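Local coordinates for MutT/nudix family protein (Enterococcus faecalis, PDB 2FML) that is of unknown function but joins a Nudix domain to an NrtR-like winged helix, so it may be a nucleotide-responsive DNA-binding regulator, at residues D164-A174 with D180-I191; L47-L56 with E219-F227. All coordinates share one frame; numbering follows the deposited sequence.

Interaction 1: D164-A174 with D180-I191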
loop_
_atom_site.group_PDB
_atom_site.type_symbol
_atom_site.label_atom_id
_atom_site.label_comp_id
_atom_site.label_asym_id
_atom_site.label_seq_id
_atom_site.Cartn_x
_atom_site.Cartn_y
_atom_site.Cartn_z
ATOM N N ASP A 164 -11.745 12.927 -28.974
ATOM C CA ASP A 164 -12.971 12.111 -29.016
ATOM C C ASP A 164 -12.998 10.908 -28.087
ATOM O O ASP A 164 -13.940 10.114 -28.117
ATOM C CB ASP A 164 -13.287 11.685 -30.440
ATOM C CG ASP A 164 -14.213 12.674 -31.136
ATOM O OD1 ASP A 164 -15.469 12.508 -31.044
ATOM O OD2 ASP A 164 -13.684 13.627 -31.776
ATOM N N VAL A 165 -11.964 10.801 -27.247
ATOM C CA VAL A 165 -11.851 9.750 -26.265
ATOM C C VAL A 165 -12.576 10.152 -24.992
ATOM O O VAL A 165 -12.433 11.284 -24.526
ATOM C CB VAL A 165 -10.355 9.421 -25.961
ATOM C CG1 VAL A 165 -10.247 8.202 -24.992
ATOM C CG2 VAL A 165 -9.613 9.198 -27.281
ATOM N N GLU A 166 -13.359 9.217 -24.461
ATOM C CA GLU A 166 -14.249 9.441 -23.328
ATOM C C GLU A 166 -14.311 8.181 -22.485
ATOM O O GLU A 166 -14.783 7.142 -22.925
ATOM C CB GLU A 166 -15.661 9.834 -23.782
ATOM C CG GLU A 166 -16.669 10.062 -22.630
ATOM C CD GLU A 166 -18.116 9.552 -22.959
ATOM O OE1 GLU A 166 -18.388 8.319 -23.023
ATOM O OE2 GLU A 166 -19.002 10.416 -23.155
ATOM N N ILE A 167 -13.795 8.298 -21.277
ATOM C CA ILE A 167 -13.752 7.247 -20.288
ATOM C C ILE A 167 -14.393 7.784 -19.039
ATOM O O ILE A 167 -13.946 8.798 -18.498
ATOM C CB ILE A 167 -12.293 6.845 -19.935
ATOM C CG1 ILE A 167 -11.559 6.361 -21.217
ATOM C CG2 ILE A 167 -12.285 5.929 -18.652
ATOM C CD1 ILE A 167 -10.101 6.417 -21.129
ATOM N N THR A 168 -15.440 7.088 -18.599
ATOM C CA THR A 168 -16.284 7.489 -17.477
ATOM C C THR A 168 -16.323 6.319 -16.536
ATOM O O THR A 168 -16.604 5.211 -16.949
ATOM C CB THR A 168 -17.683 7.894 -17.951
ATOM O OG1 THR A 168 -17.528 9.069 -18.733
ATOM C CG2 THR A 168 -18.605 8.276 -16.746
ATOM N N LEU A 169 -15.943 6.589 -15.283
ATOM C CA LEU A 169 -15.790 5.607 -14.231
ATOM C C LEU A 169 -16.657 5.938 -13.027
ATOM O O LEU A 169 -16.698 7.081 -12.562
ATOM C CB LEU A 169 -14.319 5.556 -13.746
ATOM C CG LEU A 169 -13.220 5.352 -14.797
ATOM C CD1 LEU A 169 -11.788 5.479 -14.208
ATOM C CD2 LEU A 169 -13.518 4.062 -15.632
ATOM N N ASP A 170 -17.246 4.885 -12.472
ATOM C CA ASP A 170 -18.013 4.935 -11.232
ATOM C C ASP A 170 -17.067 4.895 -10.030
ATOM O O ASP A 170 -16.342 3.913 -9.870
ATOM C CB ASP A 170 -18.987 3.744 -11.141
ATOM C CG ASP A 170 -19.957 3.879 -9.956
ATOM O OD1 ASP A 170 -19.543 3.913 -8.772
ATOM O OD2 ASP A 170 -21.162 3.978 -10.219
ATOM N N LEU A 171 -17.067 5.956 -9.225
ATOM C CA LEU A 171 -16.225 6.051 -8.043
ATOM C C LEU A 171 -16.440 5.001 -6.972
ATOM O O LEU A 171 -15.528 4.790 -6.166
ATOM C CB LEU A 171 -16.257 7.438 -7.389
ATOM C CG LEU A 171 -15.496 8.538 -8.142
ATOM C CD1 LEU A 171 -15.828 9.915 -7.560
ATOM C CD2 LEU A 171 -13.943 8.253 -8.259
ATOM N N LYS A 172 -17.595 4.341 -6.955
ATOM C CA LYS A 172 -17.854 3.316 -5.924
ATOM C C LYS A 172 -17.622 1.879 -6.418
ATOM O O LYS A 172 -17.242 1.026 -5.622
ATOM C CB LYS A 172 -19.247 3.458 -5.257
ATOM C CG LYS A 172 -19.645 4.885 -4.804
ATOM C CD LYS A 172 -18.675 5.419 -3.692
ATOM C CE LYS A 172 -18.097 6.861 -3.973
ATOM N NZ LYS A 172 -16.754 7.017 -3.274
ATOM N N THR A 173 -17.796 1.597 -7.706
ATOM C CA THR A 173 -17.652 0.205 -8.216
ATOM C C THR A 173 -16.592 0.023 -9.274
ATOM O O THR A 173 -16.361 -1.125 -9.722
ATOM C CB THR A 173 -18.914 -0.257 -8.901
ATOM O OG1 THR A 173 -19.096 0.590 -10.033
ATOM C CG2 THR A 173 -20.167 -0.157 -7.964
ATOM N N ALA A 174 -15.972 1.143 -9.706
ATOM C CA ALA A 174 -15.016 1.170 -10.829
ATOM C C ALA A 174 -15.633 0.730 -12.140
ATOM O O ALA A 174 -14.909 0.572 -13.105
ATOM C CB ALA A 174 -13.737 0.327 -10.520
ATOM N N ASP A 180 -14.980 4.727 -24.328
ATOM C CA ASP A 180 -13.714 4.035 -24.242
ATOM C C ASP A 180 -13.507 3.347 -22.887
ATOM O O ASP A 180 -13.966 3.825 -21.876
ATOM C CB ASP A 180 -12.621 5.036 -24.597
ATOM C CG ASP A 180 -12.736 5.499 -26.050
ATOM O OD1 ASP A 180 -12.268 4.773 -26.971
ATOM O OD2 ASP A 180 -13.346 6.570 -26.285
ATOM N N THR A 181 -12.797 2.228 -22.909
ATOM C CA THR A 181 -12.543 1.386 -21.778
ATOM C C THR A 181 -11.015 1.313 -21.546
ATOM O O THR A 181 -10.246 1.026 -22.465
ATOM C CB THR A 181 -13.170 -0.067 -21.991
ATOM O OG1 THR A 181 -14.601 0.011 -22.238
ATOM C CG2 THR A 181 -13.000 -0.915 -20.758
ATOM N N LEU A 182 -10.574 1.568 -20.324
ATOM C CA LEU A 182 -9.169 1.437 -19.985
ATOM C C LEU A 182 -8.722 -0.014 -20.075
ATOM O O LEU A 182 -9.507 -0.954 -19.706
ATOM C CB LEU A 182 -8.912 1.974 -18.583
ATOM C CG LEU A 182 -9.032 3.494 -18.448
ATOM C CD1 LEU A 182 -9.214 3.916 -16.996
ATOM C CD2 LEU A 182 -7.805 4.143 -19.046
ATOM N N ALA A 183 -7.494 -0.186 -20.573
ATOM C CA ALA A 183 -6.779 -1.449 -20.502
ATOM C C ALA A 183 -6.712 -2.073 -19.090
ATOM O O ALA A 183 -6.691 -1.384 -18.067
ATOM C CB ALA A 183 -5.335 -1.268 -21.076
ATOM N N PHE A 184 -6.609 -3.394 -19.052
ATOM C CA PHE A 184 -6.360 -4.120 -17.821
ATOM C C PHE A 184 -7.432 -3.779 -16.785
ATOM O O PHE A 184 -8.616 -3.702 -17.156
ATOM C CB PHE A 184 -4.941 -3.878 -17.288
ATOM C CG PHE A 184 -3.836 -4.206 -18.291
ATOM C CD1 PHE A 184 -3.483 -5.517 -18.542
ATOM C CD2 PHE A 184 -3.139 -3.182 -18.949
ATOM C CE1 PHE A 184 -2.448 -5.820 -19.460
ATOM C CE2 PHE A 184 -2.137 -3.442 -19.825
ATOM C CZ PHE A 184 -1.761 -4.806 -20.095
ATOM N N ASP A 185 -7.000 -3.552 -15.535
ATOM C CA ASP A 185 -7.834 -3.122 -14.421
ATOM C C ASP A 185 -7.474 -1.670 -14.078
ATOM O O ASP A 185 -7.689 -1.219 -12.979
ATOM C CB ASP A 185 -7.599 -4.038 -13.194
ATOM C CG ASP A 185 -6.133 -4.031 -12.711
ATOM O OD1 ASP A 185 -5.250 -3.534 -13.444
ATOM O OD2 ASP A 185 -5.850 -4.520 -11.590
ATOM N N HIS A 186 -6.995 -0.917 -15.060
ATOM C CA HIS A 186 -6.596 0.501 -14.825
ATOM C C HIS A 186 -7.718 1.442 -14.409
ATOM O O HIS A 186 -7.472 2.438 -13.759
ATOM C CB HIS A 186 -5.833 1.065 -16.018
ATOM C CG HIS A 186 -4.516 0.409 -16.206
ATOM N ND1 HIS A 186 -3.577 0.865 -17.109
ATOM C CD2 HIS A 186 -3.970 -0.665 -15.582
ATOM C CE1 HIS A 186 -2.506 0.096 -17.032
ATOM N NE2 HIS A 186 -2.725 -0.837 -16.116
ATOM N N SER A 187 -8.954 1.098 -14.747
ATOM C CA SER A 187 -10.087 1.872 -14.219
ATOM C C SER A 187 -10.175 1.780 -12.677
ATOM O O SER A 187 -10.440 2.809 -11.987
ATOM C CB SER A 187 -11.386 1.333 -14.842
ATOM O OG SER A 187 -11.724 0.276 -14.011
ATOM N N GLU A 188 -9.914 0.573 -12.136
ATOM C CA GLU A 188 -9.839 0.398 -10.689
ATOM C C GLU A 188 -8.713 1.145 -10.041
ATOM O O GLU A 188 -8.800 1.486 -8.898
ATOM C CB GLU A 188 -9.673 -1.083 -10.254
ATOM C CG GLU A 188 -10.886 -1.947 -10.418
ATOM C CD GLU A 188 -10.476 -3.390 -10.419
ATOM O OE1 GLU A 188 -9.844 -3.758 -9.411
ATOM O OE2 GLU A 188 -10.722 -4.127 -11.433
ATOM N N ILE A 189 -7.590 1.194 -10.729
ATOM C CA ILE A 189 -6.441 1.903 -10.261
ATOM C C ILE A 189 -6.674 3.449 -10.266
ATOM O O ILE A 189 -6.289 4.129 -9.317
ATOM C CB ILE A 189 -5.147 1.550 -11.081
ATOM C CG1 ILE A 189 -4.936 0.018 -11.330
ATOM C CG2 ILE A 189 -3.967 2.286 -10.471
ATOM C CD1 ILE A 189 -3.521 -0.314 -11.952
ATOM N N ILE A 190 -7.288 3.994 -11.305
ATOM C CA ILE A 190 -7.574 5.435 -11.320
ATOM C C ILE A 190 -8.576 5.873 -10.237
ATOM O O ILE A 190 -8.383 6.885 -9.518
ATOM C CB ILE A 190 -7.984 5.904 -12.727
ATOM C CG1 ILE A 190 -6.728 5.849 -13.574
ATOM C CG2 ILE A 190 -8.557 7.420 -12.704
ATOM C CD1 ILE A 190 -6.890 5.952 -15.023
ATOM N N ILE A 191 -9.635 5.091 -10.094
ATOM C CA ILE A 191 -10.607 5.267 -9.013
ATOM C C ILE A 191 -9.920 5.164 -7.641
ATOM O O ILE A 191 -10.162 5.988 -6.754
ATOM C CB ILE A 191 -11.751 4.221 -9.182
ATOM C CG1 ILE A 191 -12.539 4.521 -10.460
ATOM C CG2 ILE A 191 -12.641 4.071 -7.961
ATOM C CD1 ILE A 191 -13.291 5.735 -10.442
#

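Interaction 2: L47-L56 with E219-F227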
loop_
_atom_site.group_PDB
_atom_site.type_symbol
_atom_site.label_atom_id
_atom_site.label_comp_id
_atom_site.label_asym_id
_atom_site.label_seq_id
_atom_site.Cartn_x
_atom_site.Cartn_y
_atom_site.Cartn_z
ATOM N N LEU A 47 -1.018 13.078 -11.878
ATOM C CA LEU A 47 -2.074 14.054 -11.781
ATOM C C LEU A 47 -1.438 15.416 -11.784
ATOM O O LEU A 47 -0.442 15.664 -11.098
ATOM C CB LEU A 47 -2.818 13.880 -10.466
ATOM C CG LEU A 47 -3.632 12.625 -10.283
ATOM C CD1 LEU A 47 -4.352 12.698 -8.947
ATOM C CD2 LEU A 47 -4.600 12.395 -11.472
ATOM N N CYS A 48 -2.023 16.315 -12.566
ATOM C CA CYS A 48 -1.605 17.705 -12.551
ATOM C C CYS A 48 -2.854 18.587 -12.481
ATOM O O CYS A 48 -3.988 18.091 -12.486
ATOM C CB CYS A 48 -0.713 18.010 -13.778
ATOM S SG CYS A 48 -1.541 18.026 -15.364
ATOM N N TYR A 49 -2.651 19.898 -12.463
ATOM C CA TYR A 49 -3.775 20.781 -12.529
ATOM C C TYR A 49 -3.434 22.007 -13.370
ATOM O O TYR A 49 -2.466 22.682 -13.076
ATOM C CB TYR A 49 -4.169 21.135 -11.099
ATOM C CG TYR A 49 -5.181 22.244 -10.923
ATOM C CD1 TYR A 49 -6.557 21.990 -10.971
ATOM C CD2 TYR A 49 -4.748 23.545 -10.623
ATOM C CE1 TYR A 49 -7.467 23.055 -10.763
ATOM C CE2 TYR A 49 -5.631 24.574 -10.422
ATOM C CZ TYR A 49 -6.982 24.343 -10.513
ATOM O OH TYR A 49 -7.806 25.416 -10.287
ATOM N N ASN A 50 -4.212 22.271 -14.429
ATOM C CA ASN A 50 -4.137 23.539 -15.157
ATOM C C ASN A 50 -4.928 24.703 -14.483
ATOM O O ASN A 50 -6.139 24.628 -14.436
ATOM C CB ASN A 50 -4.631 23.318 -16.601
ATOM C CG ASN A 50 -4.272 24.477 -17.521
ATOM O OD1 ASN A 50 -4.816 25.591 -17.413
ATOM N ND2 ASN A 50 -3.321 24.230 -18.410
ATOM N N LYS A 51 -4.274 25.770 -13.993
ATOM C CA LYS A 51 -4.978 26.866 -13.256
ATOM C C LYS A 51 -5.911 27.713 -14.108
ATOM O O LYS A 51 -6.978 28.123 -13.656
ATOM C CB LYS A 51 -4.009 27.868 -12.579
ATOM C CG LYS A 51 -3.110 27.314 -11.470
ATOM C CD LYS A 51 -1.671 27.834 -11.634
ATOM C CE LYS A 51 -1.509 29.296 -11.230
ATOM N NZ LYS A 51 -1.014 29.480 -9.823
ATOM N N GLU A 52 -5.478 28.037 -15.318
ATOM C CA GLU A 52 -6.241 28.942 -16.163
ATOM C C GLU A 52 -7.547 28.255 -16.524
ATOM O O GLU A 52 -8.617 28.859 -16.444
ATOM C CB GLU A 52 -5.431 29.394 -17.403
ATOM C CG GLU A 52 -3.922 29.760 -17.108
ATOM C CD GLU A 52 -2.993 28.488 -16.987
ATOM O OE1 GLU A 52 -2.667 27.861 -18.040
ATOM O OE2 GLU A 52 -2.595 28.115 -15.848
ATOM N N ALA A 53 -7.446 26.964 -16.835
ATOM C CA ALA A 53 -8.579 26.148 -17.230
ATOM C C ALA A 53 -9.410 25.649 -16.061
ATOM O O ALA A 53 -10.567 25.258 -16.250
ATOM C CB ALA A 53 -8.085 24.981 -18.028
ATOM N N ASP A 54 -8.817 25.658 -14.865
ATOM C CA ASP A 54 -9.350 24.981 -13.664
ATOM C C ASP A 54 -9.552 23.476 -13.931
ATOM O O ASP A 54 -10.594 22.908 -13.630
ATOM C CB ASP A 54 -10.627 25.687 -13.127
ATOM C CG ASP A 54 -10.831 25.502 -11.606
ATOM O OD1 ASP A 54 -10.095 24.717 -10.961
ATOM O OD2 ASP A 54 -11.731 26.149 -11.029
ATOM N N GLN A 55 -8.528 22.821 -14.474
ATOM C CA GLN A 55 -8.678 21.459 -15.004
ATOM C C GLN A 55 -7.698 20.553 -14.302
ATOM O O GLN A 55 -6.510 20.808 -14.375
ATOM C CB GLN A 55 -8.443 21.400 -16.532
ATOM C CG GLN A 55 -9.702 21.194 -17.446
ATOM C CD GLN A 55 -9.684 22.046 -18.817
ATOM O OE1 GLN A 55 -8.680 22.057 -19.558
ATOM N NE2 GLN A 55 -10.815 22.746 -19.126
ATOM N N LEU A 56 -8.207 19.532 -13.601
ATOM C CA LEU A 56 -7.399 18.393 -13.214
ATOM C C LEU A 56 -7.132 17.572 -14.472
ATOM O O LEU A 56 -8.005 17.414 -15.317
ATOM C CB LEU A 56 -8.111 17.503 -12.216
ATOM C CG LEU A 56 -8.398 17.948 -10.785
ATOM C CD1 LEU A 56 -9.220 16.812 -10.098
ATOM C CD2 LEU A 56 -7.142 18.230 -9.984
ATOM N N GLU A 219 -7.014 29.242 -4.691
ATOM C CA GLU A 219 -6.482 28.133 -5.513
ATOM C C GLU A 219 -6.659 26.776 -4.805
ATOM O O GLU A 219 -7.092 25.798 -5.413
ATOM C CB GLU A 219 -5.011 28.364 -5.911
ATOM C CG GLU A 219 -4.754 29.595 -6.834
ATOM C CD GLU A 219 -3.263 30.031 -6.901
ATOM O OE1 GLU A 219 -2.465 29.611 -6.030
ATOM O OE2 GLU A 219 -2.885 30.771 -7.841
ATOM N N ALA A 220 -6.323 26.720 -3.519
ATOM C CA ALA A 220 -6.445 25.487 -2.755
ATOM C C ALA A 220 -7.894 25.049 -2.697
ATOM O O ALA A 220 -8.179 23.881 -2.868
ATOM C CB ALA A 220 -5.876 25.662 -1.334
ATOM N N ARG A 221 -8.810 25.980 -2.414
ATOM C CA ARG A 221 -10.242 25.671 -2.518
ATOM C C ARG A 221 -10.656 25.092 -3.897
ATOM O O ARG A 221 -11.439 24.141 -3.942
ATOM C CB ARG A 221 -11.095 26.874 -2.139
ATOM C CG ARG A 221 -11.088 27.163 -0.639
ATOM C CD ARG A 221 -11.444 28.648 -0.314
ATOM N NE ARG A 221 -12.798 28.932 -0.754
ATOM C CZ ARG A 221 -13.141 29.904 -1.589
ATOM N NH1 ARG A 221 -12.233 30.751 -2.056
ATOM N NH2 ARG A 221 -14.413 30.036 -1.944
ATOM N N LYS A 222 -10.134 25.660 -4.995
ATOM C CA LYS A 222 -10.468 25.243 -6.394
ATOM C C LYS A 222 -9.983 23.835 -6.729
ATOM O O LYS A 222 -10.636 23.105 -7.461
ATOM C CB LYS A 222 -9.910 26.255 -7.411
ATOM C CG LYS A 222 -10.600 27.681 -7.378
ATOM C CD LYS A 222 -10.454 28.413 -8.727
ATOM C CE LYS A 222 -11.009 29.832 -8.735
ATOM N NZ LYS A 222 -10.931 30.400 -10.143
ATOM N N VAL A 223 -8.827 23.459 -6.178
ATOM C CA VAL A 223 -8.317 22.114 -6.281
ATOM C C VAL A 223 -9.200 21.160 -5.460
ATOM O O VAL A 223 -9.712 20.181 -5.993
ATOM C CB VAL A 223 -6.855 22.034 -5.856
ATOM C CG1 VAL A 223 -6.445 20.574 -5.724
ATOM C CG2 VAL A 223 -5.987 22.768 -6.854
ATOM N N PHE A 224 -9.393 21.457 -4.183
ATOM C CA PHE A 224 -10.315 20.704 -3.364
ATOM C C PHE A 224 -11.717 20.517 -3.983
ATOM O O PHE A 224 -12.285 19.442 -3.889
ATOM C CB PHE A 224 -10.456 21.366 -2.002
ATOM C CG PHE A 224 -9.532 20.816 -0.965
ATOM C CD1 PHE A 224 -8.136 20.877 -1.142
ATOM C CD2 PHE A 224 -10.053 20.234 0.207
ATOM C CE1 PHE A 224 -7.271 20.362 -0.176
ATOM C CE2 PHE A 224 -9.200 19.729 1.186
ATOM C CZ PHE A 224 -7.798 19.797 0.992
ATOM N N ALA A 225 -12.269 21.551 -4.615
ATOM C CA ALA A 225 -13.602 21.427 -5.207
ATOM C C ALA A 225 -13.595 20.505 -6.456
ATOM O O ALA A 225 -14.579 19.797 -6.695
ATOM C CB ALA A 225 -14.214 22.802 -5.504
ATOM N N LYS A 226 -12.512 20.531 -7.245
ATOM C CA LYS A 226 -12.371 19.602 -8.400
ATOM C C LYS A 226 -12.403 18.117 -7.944
ATOM O O LYS A 226 -12.979 17.263 -8.623
ATOM C CB LYS A 226 -11.102 19.848 -9.282
ATOM C CG LYS A 226 -11.038 21.154 -10.140
ATOM C CD LYS A 226 -12.386 21.788 -10.446
ATOM C CE LYS A 226 -12.965 21.470 -11.815
ATOM N NZ LYS A 226 -14.059 22.484 -12.226
ATOM N N PHE A 227 -11.777 17.824 -6.800
ATOM C CA PHE A 227 -11.878 16.479 -6.200
ATOM C C PHE A 227 -13.233 16.186 -5.531
ATOM O O PHE A 227 -13.702 15.039 -5.558
ATOM C CB PHE A 227 -10.706 16.206 -5.264
ATOM C CG PHE A 227 -9.426 15.949 -5.991
ATOM C CD1 PHE A 227 -9.180 14.695 -6.595
ATOM C CD2 PHE A 227 -8.477 16.944 -6.100
ATOM C CE1 PHE A 227 -8.001 14.427 -7.287
ATOM C CE2 PHE A 227 -7.290 16.697 -6.749
ATOM C CZ PHE A 227 -7.041 15.446 -7.376
HETATM O O HOH W 1 -12.977 24.576 -8.811
#

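Interaction 1: D164-A174 with D180-I191
The backbone N of Asp180 donates to the carbonyl O of Glu166 at 2.8 Å, and the same aspartate answers with its side chain: OD2 takes the backbone N-H of Glu166 at 3.2 Å. That second bond is straight, 164° at the hydrogen, and reaches OD2 on its anti side, somewhat out of the carboxylate plane. With CG turned back beside its own backbone N (chi1 -65°), Asp180 can thus serve both backbone groups of one strand residue, much as a neighbouring strand would. The carboxylate also lies across Val165 CG1, while the side chain of Glu166 turns to the backbone N of Lys179.

Further along, the contact becomes apolar. Ile167 crosses the chain at Asp180 and Leu182, its CG1 against the carbonyl O of Asp180 and its CD1 3.8 Å from Leu182 CD2. Leu169 points toward the helix: CD2 rests on Ser187 CB at 3.6 Å, and CD1 reaches Ile190 CG2. Ile191 is the wedge at the far end. Its CD1 is squeezed between Leu169 CB and Leu171 CD2, the latter at a tight 3.4 Å, while CG2 lies against the carbonyl of Leu171.

Past the strand, Asp170 OD1 accepts from the backbone N atoms of Lys172, an Asx turn, and Thr173, and the carbonyl O of Asp170 takes the N-H of Ala174; where the chain turns back, Ala174 CB meets Glu188 CG at 3.6 Å.

Strand 165-170 pairs with strand 157-162, and Ile190 and Ile191 also pack on Ile158. Strand and helix directions lie 66° apart, with axes 9.0 Å from each other: a helix laid across one face of a mixed sheet, as in the Nudix fold.

Interaction 2: L47-L56 with E219-F227
Two CH-pi contacts, between Tyr49 and Val223 and between Leu56 and Phe227, lead the apolar part. Val223 CG2 sits almost exactly over the centre of the Tyr49 ring, 3.9 Å from the centroid, and Leu56 CD1 does the same to the Phe227 ring at 3.7 Å. The second methyl of Leu56, CD2, presses on Phe227 CE2, and Leu47 CD1 comes to the ring's edge. Leu56 CG also lies against Lys226 CB, the two side chains running antiparallel alongside each other.

Aliphatic lysine stems make the transition to polar ground. Lys226 bends at chi2 (-22°), carrying its CD and CE over Asp54, with CE 3.3 Å from the carbonyl O of Asp54. The Lys222 side chain crosses that of Asp54 at about a right angle, CD 3.5 Å from OD2. Its ammonium group also makes a cation-pi contact with Tyr232.

Among the polar contacts, the Tyr49 hydroxyl donates to Asp54 OD1, modelled so short that the exact length is doubtful. Asp54 OD2 accepts a hydrogen bond from a water that also donates to the carbonyl O of Lys222, bridging hairpin and helix. Lys51 NZ forms a salt bridge with Glu219 OE2 at 3.0 Å, approaching from above the carboxylate plane; Glu219 OE1 is held by the backbone N of Thr216.

Asp54 belongs to a G1 bulge closing the 39-50/55-63 hairpin. The ammonium groups of Lys222 and Lys226 stand more than 4 Å from Asp54 OD2, too far for salt bridges, though they may still favour its negative charge. The fit between hairpin and winged-helix segment rests on methyl-ring packing and lysine stems laid over Asp54, with few direct polar bonds.

The same mixed sheet underlies both contacts, but they attach different things to it. Interaction 1 packs the start of helix 186-200 against strand 165-170 from close by in sequence; interaction 2 brings helix 217-228, from the region assigned to the winged helix, onto the hairpin of strands 39-50 and 55-63. Their centres lie about 20 Å apart and they do not touch, yet Phe194 of the first helix meets Phe227 of the second. Both are partly buried, interaction 2 farther from the chain's centre (about 18 against 14 Å). Interaction 1 sets leucines and isoleucines beside backbone and carboxylate-to-backbone bonds; interaction 2 uses aromatic faces, lysine stems, a bridging water and a salt bridge from exposed Lys51.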